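Local coordinates for VirX1 (Cyanophage Syn10, PDB 6QGM), which is a viral flavin-dependent halogenase of the tryptophan halogenase family that iodinates diverse substrates, at residues 240-245 against 332-337; 246-251 against 328-333; 349-354 against 394-399; 363-368 against 390-395. All blocks are in the same frame, centred on the assembly; numbering follows the deposited sequence.

Contact 1. Residues 240-245 against 332-337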
# COMPACT_ATOMS: atom_id res chain seq x y z
N ALA B 240 -19.25 -22.78 -1.61
CA ALA B 240 -19.34 -22.27 -2.99
C ALA B 240 -17.99 -22.40 -3.69
O ALA B 240 -16.97 -22.43 -3.00
CB ALA B 240 -19.78 -20.82 -2.95
N PHE B 241 -18.00 -22.39 -5.02
CA PHE B 241 -16.80 -22.46 -5.89
C PHE B 241 -16.72 -21.21 -6.76
O PHE B 241 -17.61 -21.00 -7.57
CB PHE B 241 -16.88 -23.75 -6.72
CG PHE B 241 -15.68 -23.97 -7.60
CD1 PHE B 241 -14.49 -24.44 -7.06
CD2 PHE B 241 -15.75 -23.67 -8.95
CE1 PHE B 241 -13.38 -24.61 -7.87
CE2 PHE B 241 -14.63 -23.84 -9.76
CZ PHE B 241 -13.46 -24.30 -9.20
N SER B 242 -15.65 -20.41 -6.63
CA SER B 242 -15.33 -19.28 -7.55
C SER B 242 -14.47 -19.79 -8.70
O SER B 242 -13.30 -20.11 -8.49
CB SER B 242 -14.60 -18.16 -6.84
OG SER B 242 -15.35 -17.66 -5.74
N PRO B 243 -14.99 -19.86 -9.94
CA PRO B 243 -14.17 -20.26 -11.10
C PRO B 243 -13.23 -19.11 -11.51
O PRO B 243 -13.52 -17.99 -11.15
CB PRO B 243 -15.22 -20.57 -12.17
CG PRO B 243 -16.35 -19.63 -11.85
CD PRO B 243 -16.37 -19.55 -10.33
N PHE B 244 -12.14 -19.41 -12.24
CA PHE B 244 -11.16 -18.42 -12.75
C PHE B 244 -11.46 -18.03 -14.21
O PHE B 244 -10.57 -17.40 -14.85
CB PHE B 244 -9.74 -18.97 -12.67
CG PHE B 244 -9.17 -19.19 -11.29
CD1 PHE B 244 -9.35 -18.23 -10.30
CD2 PHE B 244 -8.43 -20.32 -10.98
CE1 PHE B 244 -8.83 -18.42 -9.03
CE2 PHE B 244 -7.91 -20.51 -9.71
CZ PHE B 244 -8.11 -19.56 -8.74
N SER B 245 -12.66 -18.38 -14.73
CA SER B 245 -13.03 -18.32 -16.18
C SER B 245 -12.97 -16.89 -16.73
O SER B 245 -12.94 -16.75 -17.98
CB SER B 245 -14.37 -18.96 -16.45
OG SER B 245 -15.27 -18.70 -15.41
N LYS B 332 -11.34 -21.90 -7.02
CA LYS B 332 -11.16 -22.13 -5.57
C LYS B 332 -12.53 -22.09 -4.90
O LYS B 332 -13.41 -21.35 -5.38
CB LYS B 332 -10.31 -21.01 -4.96
CG LYS B 332 -10.67 -19.64 -5.51
CD LYS B 332 -10.29 -18.48 -4.67
CE LYS B 332 -11.04 -17.24 -5.07
NZ LYS B 332 -10.51 -16.03 -4.39
N ARG B 333 -12.68 -22.84 -3.82
CA ARG B 333 -13.78 -22.63 -2.85
C ARG B 333 -13.59 -21.24 -2.22
O ARG B 333 -12.43 -20.75 -2.16
CB ARG B 333 -13.76 -23.74 -1.80
CG ARG B 333 -13.86 -25.15 -2.36
CD ARG B 333 -15.24 -25.42 -2.93
NE ARG B 333 -15.25 -26.52 -3.88
CZ ARG B 333 -16.34 -26.94 -4.50
NH1 ARG B 333 -17.50 -26.37 -4.24
NH2 ARG B 333 -16.27 -27.92 -5.37
N THR B 334 -14.68 -20.63 -1.78
CA THR B 334 -14.66 -19.27 -1.17
C THR B 334 -13.93 -19.32 0.18
O THR B 334 -13.55 -18.26 0.68
CB THR B 334 -16.10 -18.71 -1.09
OG1 THR B 334 -16.90 -19.59 -0.31
CG2 THR B 334 -16.73 -18.59 -2.46
N ARG B 335 -13.76 -20.52 0.74
CA ARG B 335 -13.00 -20.78 1.98
C ARG B 335 -12.47 -22.20 1.96
O ARG B 335 -13.17 -23.09 1.43
CB ARG B 335 -13.89 -20.62 3.21
CG ARG B 335 -14.21 -19.18 3.58
CD ARG B 335 -15.06 -19.10 4.83
NE ARG B 335 -16.31 -19.82 4.63
CZ ARG B 335 -17.18 -20.09 5.59
NH1 ARG B 335 -16.98 -19.66 6.82
NH2 ARG B 335 -18.27 -20.76 5.30
N ALA B 336 -11.29 -22.41 2.55
CA ALA B 336 -10.62 -23.72 2.67
C ALA B 336 -11.02 -24.41 3.98
O ALA B 336 -11.28 -25.64 3.97
CB ALA B 336 -9.14 -23.51 2.61
N TRP B 337 -11.08 -23.63 5.07
CA TRP B 337 -11.46 -24.10 6.42
C TRP B 337 -12.87 -23.62 6.74
O TRP B 337 -13.05 -22.41 6.93
CB TRP B 337 -10.44 -23.59 7.45
CG TRP B 337 -10.41 -24.38 8.72
CD1 TRP B 337 -11.44 -25.05 9.31
CD2 TRP B 337 -9.26 -24.56 9.56
NE1 TRP B 337 -11.01 -25.64 10.47
CE2 TRP B 337 -9.68 -25.36 10.65
CE3 TRP B 337 -7.93 -24.13 9.50
CZ2 TRP B 337 -8.81 -25.74 11.67
CZ3 TRP B 337 -7.08 -24.51 10.51
CH2 TRP B 337 -7.51 -25.29 11.59
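Three backbone hydrogen bonds join residues 240-245 to 332-337. Ser242 and Lys332 form the antiparallel hydrogen-bonded pair: Ser242 N gives its proton to Lys332 O at 2.7 Å, nearly along the C=O axis, and Lys332 N returns one to Ser242 O at 3.0 Å from above the carbonyl plane. Two residues back, Ala240 O accepts from Thr334 N at 3.2 Å, and the CA-H of Arg333 approaches the same oxygen. Phe241 and Arg333 are the non-hydrogen-bonded pair beside them. Strand 241-243 is thereby the outer member of a three-stranded antiparallel sheet whose central strand is 331-333, within the tryptophan halogenase family region. On the sheet face that carries Phe241 and Arg333, the Arg333 chain bends at chi2 (-70°), and the CB of Phe241 sits over one guanidinium face, 3.7 Å from NH1 of Arg333. That NH1 is bonded to Glu239 O. The other face carries Ser242 and Lys332; the side chains of Lys332 and Phe244 cross at about a right angle, CG of Lys332 lying 4.1 Å from CZ of Phe244. The lysine ammonium forms salt bridges with Asp393 and Asp397 of helix 382-408, whereas Thr334 OG1 is hydrogen-bonded to the Glu239 carboxylate.

Contact 2. Residues 246-251 against 328-333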
# COMPACT_ATOMS: atom_id res chain seq x y z
N LYS B 246 -12.94 -15.88 -15.86
CA LYS B 246 -12.82 -14.46 -16.28
C LYS B 246 -11.40 -14.13 -16.76
O LYS B 246 -11.32 -13.19 -17.56
CB LYS B 246 -13.32 -13.55 -15.15
CG LYS B 246 -14.79 -13.15 -15.31
CD LYS B 246 -15.71 -13.29 -14.11
CE LYS B 246 -17.12 -13.54 -14.59
NZ LYS B 246 -18.12 -13.22 -13.54
N LYS B 247 -10.36 -14.87 -16.36
CA LYS B 247 -8.95 -14.61 -16.83
C LYS B 247 -8.30 -15.87 -17.42
O LYS B 247 -7.31 -15.72 -18.21
CB LYS B 247 -8.09 -14.03 -15.70
CG LYS B 247 -8.09 -14.85 -14.42
CD LYS B 247 -7.47 -14.12 -13.27
CE LYS B 247 -7.26 -15.04 -12.10
NZ LYS B 247 -6.69 -14.29 -10.96
N LEU B 248 -8.77 -17.06 -17.06
CA LEU B 248 -8.25 -18.34 -17.57
C LEU B 248 -9.39 -19.11 -18.23
O LEU B 248 -10.35 -19.46 -17.53
CB LEU B 248 -7.62 -19.13 -16.41
CG LEU B 248 -6.41 -18.48 -15.77
CD1 LEU B 248 -6.09 -19.15 -14.43
CD2 LEU B 248 -5.21 -18.56 -16.70
N ALA B 249 -9.27 -19.39 -19.53
CA ALA B 249 -10.34 -19.96 -20.38
C ALA B 249 -10.37 -21.49 -20.25
O ALA B 249 -11.39 -22.07 -20.64
CB ALA B 249 -10.13 -19.53 -21.80
N ASN B 250 -9.32 -22.12 -19.75
CA ASN B 250 -9.14 -23.59 -19.79
C ASN B 250 -10.00 -24.24 -18.69
O ASN B 250 -9.81 -23.91 -17.53
CB ASN B 250 -7.65 -23.97 -19.74
CG ASN B 250 -6.91 -23.47 -20.96
OD1 ASN B 250 -7.52 -23.22 -21.99
ND2 ASN B 250 -5.59 -23.34 -20.86
N ASP B 251 -10.93 -25.10 -19.08
CA ASP B 251 -11.92 -25.73 -18.17
C ASP B 251 -11.91 -27.26 -18.35
O ASP B 251 -12.66 -27.93 -17.61
CB ASP B 251 -13.30 -25.15 -18.44
CG ASP B 251 -13.75 -25.32 -19.88
OD1 ASP B 251 -12.86 -25.49 -20.75
OD2 ASP B 251 -14.96 -25.26 -20.13
N ILE B 328 -11.96 -30.37 -14.77
CA ILE B 328 -11.05 -29.66 -13.85
C ILE B 328 -11.86 -28.54 -13.19
O ILE B 328 -12.44 -27.70 -13.94
CB ILE B 328 -9.78 -29.13 -14.55
CG1 ILE B 328 -10.09 -28.24 -15.76
CG2 ILE B 328 -8.87 -30.29 -14.91
CD1 ILE B 328 -9.02 -27.21 -16.04
N GLY B 329 -11.88 -28.53 -11.85
CA GLY B 329 -12.37 -27.39 -11.06
C GLY B 329 -11.38 -26.24 -11.10
O GLY B 329 -10.65 -26.13 -10.10
N HIS B 330 -11.38 -25.42 -12.16
CA HIS B 330 -10.38 -24.34 -12.39
C HIS B 330 -10.81 -23.07 -11.62
O HIS B 330 -11.48 -22.19 -12.19
CB HIS B 330 -10.18 -24.06 -13.88
CG HIS B 330 -8.83 -23.49 -14.20
ND1 HIS B 330 -8.36 -23.41 -15.48
CD2 HIS B 330 -7.85 -23.02 -13.41
CE1 HIS B 330 -7.16 -22.88 -15.47
NE2 HIS B 330 -6.82 -22.63 -14.22
N GLY B 331 -10.41 -23.01 -10.35
CA GLY B 331 -10.90 -22.01 -9.39
C GLY B 331 -10.57 -22.42 -7.97
O GLY B 331 -9.63 -23.20 -7.77
N LYS B 332 -11.34 -21.90 -7.02
CA LYS B 332 -11.16 -22.13 -5.57
C LYS B 332 -12.53 -22.09 -4.90
O LYS B 332 -13.41 -21.35 -5.38
CB LYS B 332 -10.31 -21.01 -4.96
CG LYS B 332 -10.67 -19.64 -5.51
CD LYS B 332 -10.29 -18.48 -4.67
CE LYS B 332 -11.04 -17.24 -5.07
NZ LYS B 332 -10.51 -16.03 -4.39
N ARG B 333 -12.68 -22.84 -3.82
CA ARG B 333 -13.78 -22.63 -2.85
C ARG B 333 -13.59 -21.24 -2.22
O ARG B 333 -12.43 -20.75 -2.16
CB ARG B 333 -13.76 -23.74 -1.80
CG ARG B 333 -13.86 -25.15 -2.36
CD ARG B 333 -15.24 -25.42 -2.93
NE ARG B 333 -15.25 -26.52 -3.88
CZ ARG B 333 -16.34 -26.94 -4.50
NH1 ARG B 333 -17.50 -26.37 -4.24
NH2 ARG B 333 -16.27 -27.92 -5.37
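The imidazole of His330 is the flat group between the two segments, and its ND1 edge is turned to the backbone of Asn250. The carbonyl oxygen of Asn250 lies 6° from the ring plane, 2.6 Å from ND1 of His330, and also accepts the bond in its own carbonyl plane; the N-H...O angle of 169° makes it nearly straight. This bond puts the proton on ND1. Farther round the ring, Leu248 crosses His330 at about a right angle and brings CD1 within 3.6 Å of NE2 of His330. With CG anti to the backbone N (chi1 -154°), the histidine reaches across to 246-251, so bond and methyl contact together restrict the turning of its ring. Beside it, Ile328 lays its longer branch along the backbone of Asn250 and Asp251, CG1 coming 3.2 Å from the carbonyl oxygen of Asp251. The side chain of Asn250 takes no part in the histidine bond, its ND2 being bonded to Glu352 and its OD1 to Tyr417. Gly329 and His330 are each the centre of an inverse gamma turn, and the whole is a buried loop-to-loop contact in which a histidine side chain bonds a main-chain carbonyl, just ahead of strand 331-333.

Contact 3. Residues 349-354 against 394-399; sequences GFIEPL and HQIDSF
Ile351 and Ile396 lie alongside each other and run in opposite directions, the branch of each passing the other on its way to the facing segment. Ile351, with CG1 anti to its carbonyl carbon (chi1 -48°), carries CD1 past Ile396 CG1 at 3.7 Å and on to the helix. There it meets CB of Phe399 at 3.4 Å, the two side chains crossing at about a right angle; the phenyl ring itself leads away from the contact and packs on Leu360. In the other direction, Ile396 has CG1 anti to its backbone N (chi1 -158°) and an extended chi2 (167°). Its terminal CD1 thus lands on the main chain of the facing segment, 3.8 Å from both Gly349 CA and Phe350 N. Residues 349-350 are the weakly bonded edge strand of a small three-stranded antiparallel sheet, attached to strand 331-333 by a backbone bond between Phe350 and Gly331, and the long helix 382-408 packs over them with Ile396 and Phe399, one turn apart. Gly349 has no side chain, and its CA faces Ile396 CD1. Phe350 turns the other way, its ring edge-to-face with Phe228, while Ile351 also touches Val403 on the next turn of the helix.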
# COMPACT_ATOMS: atom_id res chain seq x y z
N GLY B 349 -8.87 -26.00 -4.24
CA GLY B 349 -8.52 -25.15 -5.40
C GLY B 349 -7.60 -25.84 -6.38
O GLY B 349 -7.00 -26.90 -6.03
N PHE B 350 -7.49 -25.28 -7.57
CA PHE B 350 -6.66 -25.81 -8.68
C PHE B 350 -6.40 -24.67 -9.67
O PHE B 350 -7.36 -23.98 -10.05
CB PHE B 350 -7.36 -27.03 -9.29
CG PHE B 350 -6.73 -27.55 -10.56
CD1 PHE B 350 -7.04 -26.99 -11.79
CD2 PHE B 350 -5.83 -28.60 -10.53
CE1 PHE B 350 -6.46 -27.47 -12.95
CE2 PHE B 350 -5.25 -29.07 -11.70
CZ PHE B 350 -5.57 -28.52 -12.90
N ILE B 351 -5.15 -24.49 -10.07
CA ILE B 351 -4.73 -23.71 -11.27
C ILE B 351 -4.17 -24.72 -12.27
O ILE B 351 -3.45 -25.61 -11.84
CB ILE B 351 -3.70 -22.62 -10.91
CG1 ILE B 351 -4.14 -21.80 -9.71
CG2 ILE B 351 -3.39 -21.74 -12.11
CD1 ILE B 351 -3.01 -21.13 -8.98
N GLU B 352 -4.53 -24.61 -13.55
CA GLU B 352 -3.92 -25.46 -14.60
C GLU B 352 -2.41 -25.39 -14.40
O GLU B 352 -1.89 -24.32 -14.08
CB GLU B 352 -4.37 -24.99 -15.99
CG GLU B 352 -3.94 -23.57 -16.35
CD GLU B 352 -4.33 -23.19 -17.76
OE1 GLU B 352 -4.51 -24.12 -18.56
OE2 GLU B 352 -4.54 -22.02 -18.04
N PRO B 353 -1.68 -26.52 -14.53
CA PRO B 353 -0.27 -26.57 -14.09
C PRO B 353 0.76 -25.95 -15.05
O PRO B 353 1.79 -26.53 -15.26
CB PRO B 353 -0.04 -28.08 -13.94
CG PRO B 353 -0.89 -28.65 -15.08
CD PRO B 353 -2.14 -27.78 -15.12
N LEU B 354 0.45 -24.78 -15.60
CA LEU B 354 1.35 -24.02 -16.52
C LEU B 354 2.56 -23.49 -15.72
O LEU B 354 3.63 -23.30 -16.33
CB LEU B 354 0.56 -22.87 -17.16
CG LEU B 354 1.31 -22.10 -18.24
CD1 LEU B 354 1.71 -23.01 -19.39
CD2 LEU B 354 0.48 -20.94 -18.77
N HIS B 394 -5.22 -15.65 -0.83
CA HIS B 394 -4.27 -14.66 -1.40
C HIS B 394 -3.32 -15.36 -2.38
O HIS B 394 -3.09 -14.83 -3.48
CB HIS B 394 -3.46 -13.93 -0.31
CG HIS B 394 -2.87 -12.65 -0.79
ND1 HIS B 394 -1.77 -12.60 -1.61
CD2 HIS B 394 -3.26 -11.37 -0.61
CE1 HIS B 394 -1.50 -11.35 -1.92
NE2 HIS B 394 -2.41 -10.57 -1.32
N GLN B 395 -2.81 -16.53 -1.98
CA GLN B 395 -1.76 -17.27 -2.72
C GLN B 395 -2.31 -17.75 -4.06
O GLN B 395 -1.66 -17.51 -5.09
CB GLN B 395 -1.24 -18.43 -1.89
CG GLN B 395 -0.35 -19.35 -2.69
CD GLN B 395 0.79 -19.92 -1.87
OE1 GLN B 395 0.87 -21.12 -1.61
NE2 GLN B 395 1.69 -19.02 -1.48
N ILE B 396 -3.47 -18.40 -4.05
CA ILE B 396 -4.06 -19.00 -5.29
C ILE B 396 -4.52 -17.87 -6.22
O ILE B 396 -4.46 -18.07 -7.44
CB ILE B 396 -5.15 -20.03 -4.95
CG1 ILE B 396 -5.34 -21.00 -6.11
CG2 ILE B 396 -6.44 -19.36 -4.52
CD1 ILE B 396 -6.16 -22.21 -5.76
N ASP B 397 -4.91 -16.72 -5.68
CA ASP B 397 -5.27 -15.53 -6.49
C ASP B 397 -4.01 -14.98 -7.17
O ASP B 397 -4.07 -14.66 -8.39
CB ASP B 397 -5.98 -14.45 -5.65
CG ASP B 397 -7.49 -14.68 -5.53
OD1 ASP B 397 -8.03 -15.65 -6.17
OD2 ASP B 397 -8.15 -13.89 -4.80
N SER B 398 -2.91 -14.86 -6.42
CA SER B 398 -1.57 -14.44 -6.93
C SER B 398 -1.18 -15.33 -8.10
O SER B 398 -0.92 -14.81 -9.20
CB SER B 398 -0.54 -14.49 -5.84
OG SER B 398 -0.86 -13.56 -4.82
N PHE B 399 -1.17 -16.65 -7.88
CA PHE B 399 -0.65 -17.63 -8.85
C PHE B 399 -1.55 -17.66 -10.08
O PHE B 399 -1.00 -17.81 -11.18
CB PHE B 399 -0.47 -19.01 -8.20
CG PHE B 399 0.91 -19.24 -7.65
CD1 PHE B 399 1.94 -19.59 -8.51
CD2 PHE B 399 1.19 -19.04 -6.30
CE1 PHE B 399 3.24 -19.74 -8.03
CE2 PHE B 399 2.48 -19.20 -5.83
CZ PHE B 399 3.49 -19.57 -6.69

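Contact 4. Residues 363-368 against 390-395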
# COMPACT_ATOMS: atom_id res chain seq x y z
N HIS B 363 0.69 -28.57 -0.39
CA HIS B 363 1.77 -28.46 0.64
C HIS B 363 1.65 -27.13 1.39
O HIS B 363 2.00 -27.13 2.58
CB HIS B 363 3.20 -28.71 0.12
CG HIS B 363 3.56 -28.02 -1.16
ND1 HIS B 363 4.16 -28.68 -2.21
CD2 HIS B 363 3.38 -26.75 -1.58
CE1 HIS B 363 4.34 -27.85 -3.21
NE2 HIS B 363 3.87 -26.66 -2.85
N GLU B 364 1.17 -26.07 0.75
CA GLU B 364 0.91 -24.76 1.40
C GLU B 364 -0.11 -24.96 2.52
O GLU B 364 0.18 -24.59 3.67
CB GLU B 364 0.46 -23.72 0.37
CG GLU B 364 -0.10 -22.44 0.97
CD GLU B 364 0.91 -21.48 1.58
OE1 GLU B 364 2.16 -21.72 1.49
OE2 GLU B 364 0.44 -20.49 2.15
N ASN B 365 -1.26 -25.54 2.21
CA ASN B 365 -2.34 -25.77 3.21
C ASN B 365 -1.84 -26.73 4.30
O ASN B 365 -2.20 -26.52 5.46
CB ASN B 365 -3.65 -26.23 2.56
CG ASN B 365 -4.39 -25.06 1.93
OD1 ASN B 365 -3.83 -23.97 1.81
ND2 ASN B 365 -5.63 -25.27 1.53
N ILE B 366 -1.03 -27.73 3.95
CA ILE B 366 -0.49 -28.71 4.93
C ILE B 366 0.42 -27.96 5.91
O ILE B 366 0.21 -28.11 7.12
CB ILE B 366 0.24 -29.89 4.25
CG1 ILE B 366 -0.74 -30.79 3.48
CG2 ILE B 366 1.04 -30.68 5.27
CD1 ILE B 366 -0.10 -31.83 2.61
N GLU B 367 1.36 -27.16 5.39
CA GLU B 367 2.35 -26.40 6.21
C GLU B 367 1.62 -25.37 7.09
O GLU B 367 2.00 -25.25 8.26
CB GLU B 367 3.48 -25.84 5.37
CG GLU B 367 3.15 -24.74 4.40
CD GLU B 367 4.26 -24.44 3.38
OE1 GLU B 367 5.08 -25.36 3.08
OE2 GLU B 367 4.30 -23.27 2.87
N ASN B 368 0.58 -24.73 6.56
CA ASN B 368 -0.25 -23.73 7.30
C ASN B 368 -1.08 -24.42 8.40
O ASN B 368 -1.28 -23.80 9.48
CB ASN B 368 -1.13 -22.91 6.36
CG ASN B 368 -0.34 -21.99 5.46
OD1 ASN B 368 0.87 -21.84 5.63
ND2 ASN B 368 -1.01 -21.39 4.49
N TYR B 390 -7.51 -16.59 4.53
CA TYR B 390 -6.95 -15.39 3.86
C TYR B 390 -5.61 -15.74 3.21
O TYR B 390 -5.43 -15.46 2.03
CB TYR B 390 -6.80 -14.20 4.82
CG TYR B 390 -6.29 -12.98 4.10
CD1 TYR B 390 -4.94 -12.83 3.83
CD2 TYR B 390 -7.15 -12.01 3.63
CE1 TYR B 390 -4.46 -11.73 3.13
CE2 TYR B 390 -6.68 -10.90 2.95
CZ TYR B 390 -5.33 -10.76 2.70
OH TYR B 390 -4.88 -9.64 2.05
N THR B 391 -4.69 -16.34 3.96
CA THR B 391 -3.33 -16.65 3.45
C THR B 391 -3.44 -17.49 2.18
O THR B 391 -2.74 -17.18 1.20
CB THR B 391 -2.49 -17.34 4.52
OG1 THR B 391 -2.34 -16.34 5.53
CG2 THR B 391 -1.16 -17.86 4.02
N CYS B 392 -4.28 -18.52 2.18
CA CYS B 392 -4.23 -19.54 1.12
C CYS B 392 -5.08 -19.07 -0.07
O CYS B 392 -4.75 -19.43 -1.22
CB CYS B 392 -4.60 -20.91 1.68
SG CYS B 392 -6.33 -21.35 1.44
N ASP B 393 -6.09 -18.24 0.19
CA ASP B 393 -6.86 -17.49 -0.84
C ASP B 393 -5.94 -16.50 -1.56
O ASP B 393 -5.91 -16.53 -2.79
CB ASP B 393 -8.03 -16.75 -0.21
CG ASP B 393 -8.95 -16.12 -1.22
OD1 ASP B 393 -9.72 -16.90 -1.85
OD2 ASP B 393 -8.88 -14.88 -1.39
N HIS B 394 -5.22 -15.65 -0.83
CA HIS B 394 -4.27 -14.66 -1.40
C HIS B 394 -3.32 -15.36 -2.38
O HIS B 394 -3.09 -14.83 -3.48
CB HIS B 394 -3.46 -13.93 -0.31
CG HIS B 394 -2.87 -12.65 -0.79
ND1 HIS B 394 -1.77 -12.60 -1.61
CD2 HIS B 394 -3.26 -11.37 -0.61
CE1 HIS B 394 -1.50 -11.35 -1.92
NE2 HIS B 394 -2.41 -10.57 -1.32
N GLN B 395 -2.81 -16.53 -1.98
CA GLN B 395 -1.76 -17.27 -2.72
C GLN B 395 -2.31 -17.75 -4.06
O GLN B 395 -1.66 -17.51 -5.09
CB GLN B 395 -1.24 -18.43 -1.89
CG GLN B 395 -0.35 -19.35 -2.69
CD GLN B 395 0.79 -19.92 -1.87
OE1 GLN B 395 0.87 -21.12 -1.61
NE2 GLN B 395 1.69 -19.02 -1.48
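Glu364 and Gln395 meet tip to tip toward the His363 end of the helix pair, with carboxylate and amide planes 49° apart. OE1 of Gln395 comes 3.1 Å from CG of Glu364, and the two OE1 oxygens of Glu364 and Gln395, both acceptors as modelled, are 3.4 Å apart without a hydrogen bond. CG of Glu364 is anti to the backbone N and the chain bends at chi2 (74°), which brings OE2 over to Thr391, whose CG2 methyl lies 3.6 Å away. The same methyl is 3.6 Å from ND2 of Asn368, so Thr391 CG2 packs against both members of a polar pair from the opposite helix. Within that pair, Asn368 ND2 donates to Glu364 OE2 at 2.9 Å, meeting the oxygen from well above the carboxylate plane; the bond spans one helical turn and steadies the carboxylate. Beside this group, on the interface's other flank, OD1 of Asn365 approaches CB of Cys392 at 3.2 Å, while its ND2 is bonded to Gly343 O. The hydroxyl of Thr391 is turned back to Gly387 O of its own helix, which leaves the methyl for the interface. Helices 360-373 and 382-408 run antiparallel here, their local axes 161° apart in direction and 10.5 Å apart at closest approach. On the outer side, Ile450 and Ser446 of a second subunit pack on Asn368 and Thr391. OE1 of Glu364 lies near OE2 of Glu367, itself in a weak, long ion pair with Lys55; the nearby oxygens of Gln395 and Glu367 could raise the pKa of this buried carboxylate, an effect the Asn368 N-H would partly offset.

Overall arrangement
Along the chain, contacts 1 and 2 close on the shared stretch around strand 331-333 before contacts 3 and 4 open and end on helix 382-408. The three-stranded sheet 241-243, 331-333, 349-350 ties the first three together, their centres lying 9 to 11 Å apart. Lys332 of contacts 1 and 2 joins the sheet to the helix through salt bridges with Asp397 of contact 3 and Asp393 of contact 4, and Asn250 of contact 2 bonds Glu352 of contact 3. Contacts 2 and 4 are the most distant, about 18 Å between centres. Sequence-distant parts of the halogenase family region thus converge on one sheet and one long helix, and at contact 4 the helices also meet a second subunit.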